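Local coordinates for protein putative acetamidase/formamidase (Yersinia enterocolitica subsp. palearctica serotype O:3, PDB 5UBU) that probably hydrolyses carbon-nitrogen bonds, other than peptide bonds, in linear amides and binds two neighbouring sodium ions, at residues 60-64 / 233-238; 70-76 / 144-148; 169-175 / 216-222. The contacts are given in a common frame with arbitrary orientation. Numbering follows the deposited sequence.

Contact 1. Residues 60-64 / 233-238; sequences TRDAF and TAVEFA. With NA (sodium ion), chain G.
Phe64 lies alongside the stem of Glu236, its CE2 3.8 Å from Glu236 CG, while CZ meets Thr233 CG2 at the ring edge, 4.2 Å away. This is the flank of the buried sodium site in an acetamidase/formamidase fold: Glu236 (m, m) grips one sodium with both carboxylate oxygens, OE1 and OE2 each at 2.2 Å, and Asp220 and His222 complete its protein ligands. Ala234 N donates to Glu236 OE1 at 3.1 Å, within the same segment.

Residues 60-64 are irregular, extended through Asp62 and then folding back at Ala63 (phi/psi -58/-23). They run 136° from residues 233-238, of which 236-237 form a short, weakly bonded strand. The register sets Arg61 beside Ala238 (CA-CA 4.5 Å) and Asp62 beside Phe237 (4.6 Å). Thr60 O sits 3.5 Å from Ala238 CA, and Asp62 CB 3.8 Å from Phe237 C. Asp62 (p) turns its carboxylate back on its own loop: OD1 accepts a hydrogen bond from Gly66 N and a weak one from Phe64 N at 2.9 Å. Ala63 CB packs 3.5 Å from Glu236 OE2.

Water does the polar joining between the segments. One molecule donates to Phe237 O at 2.6 Å and weakly to Arg61 O at 2.6 Å, and is also hydrogen-bonded to Thr60 OG1 at 2.7 Å, a hydroxyl shared with Ser239. A second lies 2.7 Å from Asp62 OD2 and 3.2 Å from Glu236 O. A third accepts weakly from Ala63 N at 2.7 Å and sits 2.9 Å from Glu236 OE2.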
loop_
_atom_site.group_PDB
_atom_site.type_symbol
_atom_site.label_atom_id
_atom_site.label_comp_id
_atom_site.label_asym_id
_atom_site.label_seq_id
_atom_site.Cartn_x
_atom_site.Cartn_y
_atom_site.Cartn_z
ATOM N N THR B 60 -31.547 -3.411 16.318
ATOM C CA THR B 60 -30.093 -3.246 16.430
ATOM C C THR B 60 -29.666 -2.194 17.448
ATOM O O THR B 60 -30.426 -1.298 17.784
ATOM C CB THR B 60 -29.453 -2.831 15.082
ATOM O OG1 THR B 60 -29.877 -1.512 14.720
ATOM C CG2 THR B 60 -29.809 -3.805 13.977
ATOM N N ARG B 61 -28.435 -2.331 17.924
ATOM C CA ARG B 61 -27.824 -1.389 18.846
ATOM C C ARG B 61 -26.766 -0.606 18.070
ATOM O O ARG B 61 -26.233 -1.098 17.077
ATOM C CB ARG B 61 -27.198 -2.110 20.040
ATOM C CG ARG B 61 -28.223 -2.632 21.016
ATOM C CD ARG B 61 -27.557 -3.272 22.232
ATOM N NE ARG B 61 -28.555 -3.649 23.240
ATOM C CZ ARG B 61 -28.291 -4.293 24.378
ATOM N NH1 ARG B 61 -29.278 -4.586 25.214
ATOM N NH2 ARG B 61 -27.051 -4.661 24.682
ATOM N N ASP B 62 -26.459 0.611 18.528
ATOM C CA ASP B 62 -25.476 1.433 17.835
ATOM C C ASP B 62 -24.074 0.833 17.976
ATOM O O ASP B 62 -23.860 -0.087 18.759
ATOM C CB ASP B 62 -25.544 2.916 18.281
ATOM C CG ASP B 62 -25.006 3.170 19.706
ATOM O OD1 ASP B 62 -24.255 2.334 20.250
ATOM O OD2 ASP B 62 -25.292 4.260 20.276
ATOM N N ALA B 63 -23.129 1.371 17.220
ATOM C CA ALA B 63 -21.746 0.894 17.237
ATOM C C ALA B 63 -21.049 0.927 18.602
ATOM O O ALA B 63 -20.087 0.183 18.817
ATOM C CB ALA B 63 -20.926 1.686 16.239
ATOM N N PHE B 64 -21.531 1.766 19.512
ATOM C CA PHE B 64 -20.931 1.906 20.845
ATOM C C PHE B 64 -21.724 1.170 21.930
ATOM O O PHE B 64 -21.384 1.242 23.109
ATOM C CB PHE B 64 -20.827 3.401 21.197
ATOM C CG PHE B 64 -20.343 4.255 20.051
ATOM C CD1 PHE B 64 -19.032 4.133 19.589
ATOM C CD2 PHE B 64 -21.197 5.163 19.419
ATOM C CE1 PHE B 64 -18.582 4.907 18.525
ATOM C CE2 PHE B 64 -20.745 5.928 18.361
ATOM C CZ PHE B 64 -19.439 5.800 17.908
ATOM N N THR B 233 -16.133 7.156 11.912
ATOM C CA THR B 233 -17.535 6.815 12.159
ATOM C C THR B 233 -18.496 7.610 11.287
ATOM O O THR B 233 -18.203 8.719 10.854
ATOM C CB THR B 233 -17.948 7.093 13.634
ATOM O OG1 THR B 233 -18.001 8.503 13.881
ATOM C CG2 THR B 233 -16.989 6.445 14.619
ATOM N N ALA B 234 -19.657 7.020 11.056
ATOM C CA ALA B 234 -20.725 7.643 10.302
ATOM C C ALA B 234 -21.666 8.161 11.386
ATOM O O ALA B 234 -21.209 8.473 12.486
ATOM C CB ALA B 234 -21.410 6.606 9.434
ATOM N N VAL B 235 -22.953 8.309 11.076
ATOM C CA VAL B 235 -23.926 8.709 12.093
ATOM C C VAL B 235 -24.466 7.371 12.598
ATOM O O VAL B 235 -25.370 6.794 12.012
ATOM C CB VAL B 235 -25.036 9.645 11.556
ATOM C CG1 VAL B 235 -26.124 9.848 12.604
ATOM C CG2 VAL B 235 -24.434 10.985 11.138
ATOM N N GLU B 236 -23.863 6.889 13.682
ATOM C CA GLU B 236 -24.208 5.609 14.292
ATOM C C GLU B 236 -25.521 5.701 15.067
ATOM O O GLU B 236 -25.696 6.623 15.883
ATOM C CB GLU B 236 -23.115 5.217 15.289
ATOM C CG GLU B 236 -21.680 5.298 14.777
ATOM C CD GLU B 236 -21.383 4.358 13.634
ATOM O OE1 GLU B 236 -20.380 4.611 12.923
ATOM O OE2 GLU B 236 -22.133 3.375 13.441
ATOM N N PHE B 237 -26.431 4.747 14.857
ATOM C CA PHE B 237 -27.712 4.774 15.580
ATOM C C PHE B 237 -28.325 3.382 15.778
ATOM O O PHE B 237 -27.952 2.418 15.116
ATOM C CB PHE B 237 -28.717 5.734 14.894
ATOM C CG PHE B 237 -29.403 5.167 13.670
ATOM C CD1 PHE B 237 -28.690 4.788 12.553
ATOM C CD2 PHE B 237 -30.789 5.090 13.614
ATOM C CE1 PHE B 237 -29.338 4.284 11.428
ATOM C CE2 PHE B 237 -31.435 4.598 12.477
ATOM C CZ PHE B 237 -30.703 4.203 11.386
ATOM N N ALA B 238 -29.244 3.310 16.740
ATOM C CA ALA B 238 -29.980 2.109 17.063
ATOM C C ALA B 238 -31.166 2.109 16.097
ATOM O O ALA B 238 -31.826 3.142 15.944
ATOM C CB ALA B 238 -30.443 2.147 18.507
HETATM NA NA NA G . -20.445 2.470 12.266
HETATM O O HOH W 1 -27.572 -0.107 15.041
HETATM O O HOH W 2 -26.459 6.247 18.924
HETATM O O HOH W 3 -24.249 1.889 14.809
#

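Contact 2. Residues 70-76 / 144-148; sequences SEQDIPS and EKVRM
Glu144 leads into strand 145-151 of a four-stranded antiparallel sheet, and facing it is a type I beta turn, Ser70 to Asp73, followed by the start of helix 75-78. The extended Glu144 side chain (t, t) reaches the first turn of that helix: OE1 accepts from Ser76 N at a very short 2.4 Å and from Ser76 OG at 2.7 Å, while its CG packs 3.6 Å from Pro75 CD. Ile74 holds the N-cap position. Lys145 points away from the turn and packs on Met301 of the second subunit.

Val146 (t) packs against the turn, with CG1 3.6 Å from Ser70 O and CG2 3.7 Å from both Asp73 O and Pro75 CD; its CA lies 4.9 Å from that of Glu71. The turn is closed by Asp73 N to Ser70 O at 3.0 Å, and an ST turn joins Gln72 N to Ser70 OG at 3.1 Å.

Arg147 starts away from the turn, but its chain bends so that NE forms a salt bridge with OE2 of Glu71 (m, t) at 3.1 Å; the guanidinium also makes a cation-pi contact with Trp158 and donates to its O. Met148, a selenomethionine (m, m, m), brings SE to 4.0 Å from Ser70 N, and its backbone N donates to Glu71 OE2 at 3.0 Å. A water donates to that same OE2 at 2.6 Å and to Met148 O at 3.0 Å, and accepts from Arg147 NH2 at 2.6 Å.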
loop_
_atom_site.group_PDB
_atom_site.type_symbol
_atom_site.label_atom_id
_atom_site.label_comp_id
_atom_site.label_asym_id
_atom_site.label_seq_id
_atom_site.Cartn_x
_atom_site.Cartn_y
_atom_site.Cartn_z
ATOM N N SER B 70 -23.679 11.643 25.426
ATOM C CA SER B 70 -23.441 13.065 25.640
ATOM C C SER B 70 -22.253 13.561 24.836
ATOM O O SER B 70 -21.254 12.850 24.690
ATOM C CB SER B 70 -23.160 13.327 27.120
ATOM O OG SER B 70 -22.771 14.671 27.330
ATOM N N GLU B 71 -22.340 14.794 24.338
ATOM C CA GLU B 71 -21.217 15.370 23.602
ATOM C C GLU B 71 -20.002 15.618 24.520
ATOM O O GLU B 71 -18.892 15.810 24.033
ATOM C CB GLU B 71 -21.616 16.636 22.836
ATOM C CG GLU B 71 -22.566 16.356 21.683
ATOM C CD GLU B 71 -22.798 17.549 20.764
ATOM O OE1 GLU B 71 -22.319 18.659 21.065
ATOM O OE2 GLU B 71 -23.462 17.369 19.721
ATOM N N GLN B 72 -20.211 15.590 25.834
ATOM C CA GLN B 72 -19.118 15.751 26.813
ATOM C C GLN B 72 -18.458 14.408 27.180
ATOM O O GLN B 72 -17.552 14.372 28.012
ATOM C CB GLN B 72 -19.535 16.548 28.066
ATOM C CG GLN B 72 -19.704 18.047 27.809
ATOM C CD GLN B 72 -20.946 18.358 26.983
ATOM O OE1 GLN B 72 -20.867 18.861 25.858
ATOM N NE2 GLN B 72 -22.114 18.053 27.551
ATOM N N ASP B 73 -18.911 13.312 26.560
ATOM C CA ASP B 73 -18.313 11.995 26.786
ATOM C C ASP B 73 -16.942 11.952 26.128
ATOM O O ASP B 73 -16.690 12.633 25.138
ATOM C CB ASP B 73 -19.180 10.852 26.226
ATOM C CG ASP B 73 -20.457 10.614 27.029
ATOM O OD1 ASP B 73 -20.575 11.122 28.163
ATOM O OD2 ASP B 73 -21.338 9.883 26.538
ATOM N N ILE B 74 -16.074 11.124 26.692
ATOM C CA ILE B 74 -14.708 10.962 26.232
ATOM C C ILE B 74 -14.546 9.520 25.742
ATOM O O ILE B 74 -14.423 8.601 26.554
ATOM C CB ILE B 74 -13.729 11.284 27.381
ATOM C CG1 ILE B 74 -13.965 12.724 27.874
ATOM C CG2 ILE B 74 -12.281 11.120 26.923
ATOM C CD1 ILE B 74 -13.193 13.095 29.116
ATOM N N PRO B 75 -14.573 9.317 24.403
ATOM C CA PRO B 75 -14.436 8.000 23.788
ATOM C C PRO B 75 -13.292 7.107 24.306
ATOM O O PRO B 75 -13.517 5.926 24.518
ATOM C CB PRO B 75 -14.221 8.339 22.319
ATOM C CG PRO B 75 -15.005 9.579 22.108
ATOM C CD PRO B 75 -15.045 10.308 23.416
ATOM N N SER B 76 -12.098 7.658 24.518
ATOM C CA SER B 76 -10.958 6.854 24.994
ATOM C C SER B 76 -11.189 6.240 26.375
ATOM O O SER B 76 -10.583 5.225 26.707
ATOM C CB SER B 76 -9.669 7.678 25.012
ATOM O OG SER B 76 -9.767 8.779 25.899
ATOM N N GLU B 144 -10.600 14.627 20.599
ATOM C CA GLU B 144 -11.595 13.654 20.932
ATOM C C GLU B 144 -12.962 14.339 20.894
ATOM O O GLU B 144 -13.308 15.073 21.797
ATOM C CB GLU B 144 -11.195 13.105 22.298
ATOM C CG GLU B 144 -11.824 11.796 22.683
ATOM C CD GLU B 144 -11.004 11.032 23.720
ATOM O OE1 GLU B 144 -11.411 9.900 24.032
ATOM O OE2 GLU B 144 -9.960 11.530 24.203
ATOM N N LYS B 145 -13.704 14.125 19.808
ATOM C CA LYS B 145 -15.033 14.726 19.612
ATOM C C LYS B 145 -16.203 13.745 19.520
ATOM O O LYS B 145 -16.050 12.601 19.101
ATOM C CB LYS B 145 -15.052 15.623 18.363
ATOM C CG LYS B 145 -14.834 17.107 18.598
ATOM C CD LYS B 145 -13.470 17.484 19.139
ATOM C CE LYS B 145 -13.499 18.926 19.660
ATOM N NZ LYS B 145 -14.009 19.917 18.667
ATOM N N VAL B 146 -17.374 14.249 19.899
ATOM C CA VAL B 146 -18.630 13.512 19.866
ATOM C C VAL B 146 -19.750 14.466 19.453
ATOM O O VAL B 146 -19.844 15.595 19.956
ATOM C CB VAL B 146 -18.997 12.922 21.255
ATOM C CG1 VAL B 146 -20.365 12.251 21.225
ATOM C CG2 VAL B 146 -17.930 11.939 21.710
ATOM N N ARG B 147 -20.596 14.005 18.540
ATOM C CA ARG B 147 -21.738 14.774 18.080
ATOM C C ARG B 147 -22.995 13.943 18.286
ATOM O O ARG B 147 -23.054 12.818 17.821
ATOM C CB ARG B 147 -21.598 15.116 16.612
ATOM C CG ARG B 147 -20.523 16.130 16.264
ATOM C CD ARG B 147 -20.769 17.517 16.868
ATOM N NE ARG B 147 -22.196 17.830 16.971
ATOM C CZ ARG B 147 -22.987 18.246 15.978
ATOM N NH1 ARG B 147 -22.530 18.406 14.743
ATOM N NH2 ARG B 147 -24.271 18.502 16.223
HETATM N N MSE B 148 -23.976 14.495 19.004
HETATM C CA MSE B 148 -25.263 13.840 19.259
HETATM C C MSE B 148 -26.164 14.501 18.258
HETATM O O MSE B 148 -26.478 15.671 18.376
HETATM C CB MSE B 148 -25.783 14.123 20.650
HETATM C CG MSE B 148 -24.936 13.465 21.730
HETATM SE SE MSE B 148 -25.528 11.602 21.851
HETATM C CE MSE B 148 -27.299 11.761 22.681
HETATM O O HOH W 4 -25.547 18.477 18.532
#

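Contact 3. Residues 169-175 / 216-222; sequences HIGTLSV and LFIGDAH. With NA (sodium ion), chain G; NA (sodium ion), chain H.
His169 and His222 form an antiparallel hydrogen-bonded pair: His169 N to His222 O is 3.0 Å, and His222 N to His169 O 2.9 Å. His222 CB lies over the His169 ring, 3.7 Å from its centroid; His169 NE2 is hydrogen-bonded to Gln225 OE1. Ile170, opposite Ala221, places CG2 3.9 Å from Ile218 CG1.

At Gly171 (phi/psi -82/-41) the strand turns a corner, and its N reaches Asp220 O at 2.8 Å. A beta carbon here would fall 2.3 Å from Asp220 OD2. Opposite, Asp220 (phi/psi 53/65, chi1 t) carries the core of a two-sodium site: OD1 (2.3 Å) and OD2 (2.9 Å) bind one ion with His222 NE2 (2.3 Å) and Glu236, while OD2 (2.2 Å) also binds the other, beside Asn193 and Asp195.

Thr172 N resumes the pairing at Gly219 O, 3.3 Å; strands 172-175 and 216-222 run at 173°, axes 4.6 Å apart. Leu173 CD1 touches Ile218 CG1 at 4.0 Å. Ser174 pairs with Phe217 through Ser174 N to Phe217 O at 2.9 Å and Phe217 N to Ser174 O at 2.7 Å.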
loop_
_atom_site.group_PDB
_atom_site.type_symbol
_atom_site.label_atom_id
_atom_site.label_comp_id
_atom_site.label_asym_id
_atom_site.label_seq_id
_atom_site.Cartn_x
_atom_site.Cartn_y
_atom_site.Cartn_z
ATOM N N HIS B 169 -28.302 2.638 6.102
ATOM C CA HIS B 169 -27.699 1.420 5.564
ATOM C C HIS B 169 -27.015 0.671 6.690
ATOM O O HIS B 169 -26.700 1.244 7.736
ATOM C CB HIS B 169 -26.688 1.720 4.465
ATOM C CG HIS B 169 -25.511 2.514 4.927
ATOM N ND1 HIS B 169 -25.531 3.891 4.992
ATOM C CD2 HIS B 169 -24.278 2.134 5.339
ATOM C CE1 HIS B 169 -24.368 4.327 5.435
ATOM N NE2 HIS B 169 -23.585 3.282 5.651
ATOM N N ILE B 170 -26.788 -0.615 6.458
ATOM C CA ILE B 170 -26.138 -1.486 7.422
ATOM C C ILE B 170 -24.630 -1.493 7.200
ATOM O O ILE B 170 -24.151 -1.722 6.097
ATOM C CB ILE B 170 -26.709 -2.918 7.322
ATOM C CG1 ILE B 170 -28.179 -2.940 7.775
ATOM C CG2 ILE B 170 -25.896 -3.901 8.153
ATOM C CD1 ILE B 170 -28.397 -2.599 9.238
ATOM N N GLY B 171 -23.894 -1.236 8.270
ATOM C CA GLY B 171 -22.442 -1.212 8.227
ATOM C C GLY B 171 -21.850 -2.603 8.322
ATOM O O GLY B 171 -20.886 -2.903 7.629
ATOM N N THR B 172 -22.420 -3.441 9.186
ATOM C CA THR B 172 -21.944 -4.815 9.376
ATOM C C THR B 172 -23.006 -5.859 9.045
ATOM O O THR B 172 -23.967 -6.024 9.781
ATOM C CB THR B 172 -21.473 -5.085 10.828
ATOM O OG1 THR B 172 -22.565 -4.895 11.738
ATOM C CG2 THR B 172 -20.317 -4.169 11.218
ATOM N N LEU B 173 -22.820 -6.549 7.928
ATOM C CA LEU B 173 -23.719 -7.608 7.487
ATOM C C LEU B 173 -22.797 -8.770 7.133
ATOM O O LEU B 173 -21.924 -8.632 6.284
ATOM C CB LEU B 173 -24.551 -7.169 6.281
ATOM C CG LEU B 173 -25.601 -8.179 5.800
ATOM C CD1 LEU B 173 -26.617 -8.471 6.906
ATOM C CD2 LEU B 173 -26.306 -7.694 4.540
ATOM N N SER B 174 -22.978 -9.917 7.776
ATOM C CA SER B 174 -22.079 -11.037 7.514
ATOM C C SER B 174 -22.606 -12.415 7.849
ATOM O O SER B 174 -23.662 -12.570 8.451
ATOM C CB SER B 174 -20.797 -10.815 8.328
ATOM O OG SER B 174 -21.089 -10.702 9.703
ATOM N N VAL B 175 -21.840 -13.411 7.418
ATOM C CA VAL B 175 -22.115 -14.812 7.709
ATOM C C VAL B 175 -20.838 -15.374 8.332
ATOM O O VAL B 175 -19.759 -14.812 8.153
ATOM C CB VAL B 175 -22.566 -15.614 6.478
ATOM C CG1 VAL B 175 -23.956 -15.183 6.057
ATOM C CG2 VAL B 175 -21.584 -15.475 5.328
ATOM N N LEU B 216 -26.053 -15.891 10.048
ATOM C CA LEU B 216 -26.146 -14.493 9.638
ATOM C C LEU B 216 -26.052 -13.545 10.829
ATOM O O LEU B 216 -26.737 -13.731 11.833
ATOM C CB LEU B 216 -27.471 -14.242 8.908
ATOM C CG LEU B 216 -27.781 -12.810 8.434
ATOM C CD1 LEU B 216 -26.746 -12.316 7.434
ATOM C CD2 LEU B 216 -29.183 -12.781 7.831
ATOM N N PHE B 217 -25.199 -12.534 10.693
ATOM C CA PHE B 217 -25.009 -11.508 11.711
ATOM C C PHE B 217 -25.315 -10.151 11.092
ATOM O O PHE B 217 -25.005 -9.909 9.919
ATOM C CB PHE B 217 -23.570 -11.493 12.222
ATOM C CG PHE B 217 -23.170 -12.718 12.982
ATOM C CD1 PHE B 217 -22.683 -13.831 12.323
ATOM C CD2 PHE B 217 -23.241 -12.734 14.373
ATOM C CE1 PHE B 217 -22.285 -14.956 13.033
ATOM C CE2 PHE B 217 -22.851 -13.849 15.093
ATOM C CZ PHE B 217 -22.357 -14.963 14.427
ATOM N N ILE B 218 -25.909 -9.263 11.876
ATOM C CA ILE B 218 -26.254 -7.921 11.387
ATOM C C ILE B 218 -26.053 -6.894 12.500
ATOM O O ILE B 218 -26.085 -7.230 13.684
ATOM C CB ILE B 218 -27.701 -7.896 10.820
ATOM C CG1 ILE B 218 -28.005 -6.576 10.119
ATOM C CG2 ILE B 218 -28.731 -8.185 11.919
ATOM C CD1 ILE B 218 -29.354 -6.553 9.432
ATOM N N GLY B 219 -25.802 -5.648 12.118
ATOM C CA GLY B 219 -25.612 -4.572 13.100
ATOM C C GLY B 219 -25.012 -3.319 12.522
ATOM O O GLY B 219 -24.886 -3.195 11.311
ATOM N N ASP B 220 -24.664 -2.385 13.404
ATOM C CA ASP B 220 -24.027 -1.121 13.018
ATOM C C ASP B 220 -24.811 -0.358 11.939
ATOM O O ASP B 220 -24.349 -0.174 10.816
ATOM C CB ASP B 220 -22.575 -1.404 12.582
ATOM C CG ASP B 220 -21.772 -0.138 12.268
ATOM O OD1 ASP B 220 -22.010 0.951 12.845
ATOM O OD2 ASP B 220 -20.858 -0.270 11.444
ATOM N N ALA B 221 -26.012 0.076 12.293
ATOM C CA ALA B 221 -26.835 0.838 11.373
ATOM C C ALA B 221 -26.295 2.270 11.281
ATOM O O ALA B 221 -25.837 2.832 12.284
ATOM C CB ALA B 221 -28.277 0.849 11.850
ATOM N N HIS B 222 -26.313 2.835 10.070
ATOM C CA HIS B 222 -25.869 4.214 9.844
ATOM C C HIS B 222 -27.012 5.024 9.266
ATOM O O HIS B 222 -27.697 4.558 8.371
ATOM C CB HIS B 222 -24.711 4.325 8.849
ATOM C CG HIS B 222 -23.447 3.671 9.289
ATOM N ND1 HIS B 222 -22.578 3.085 8.402
ATOM C CD2 HIS B 222 -22.926 3.470 10.520
ATOM C CE1 HIS B 222 -21.545 2.595 9.065
ATOM N NE2 HIS B 222 -21.736 2.806 10.353
HETATM NA NA NA G . -20.445 2.470 12.266
HETATM NA NA NA H . -18.829 0.226 10.686
HETATM O O HOH W 5 -16.390 1.703 11.273
#

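How the contacts relate
Contacts 1 and 3 are buried and share one metal centre: Glu236 of contact 1 meets Asp220 and His222 of contact 3 on the same sodium, and strands 236-237 and 214-222 are neighbours in one sheet. Their joinery differs. Contact 3, close to the chain's centre, is held by antiparallel backbone pairing that bends at the Gly171 corner, whereas contact 1 is joined by waters between an irregular loop and a short strand. Contact 2 lies out on the surface, its nearest atoms about 7 Å from contact 1 and 12 Å from contact 3, and uses partly exposed carboxylates, a salt bridge and a small apolar patch. Contacts 1 and 2 both touch the second subunit; contact 3 meets no other chain.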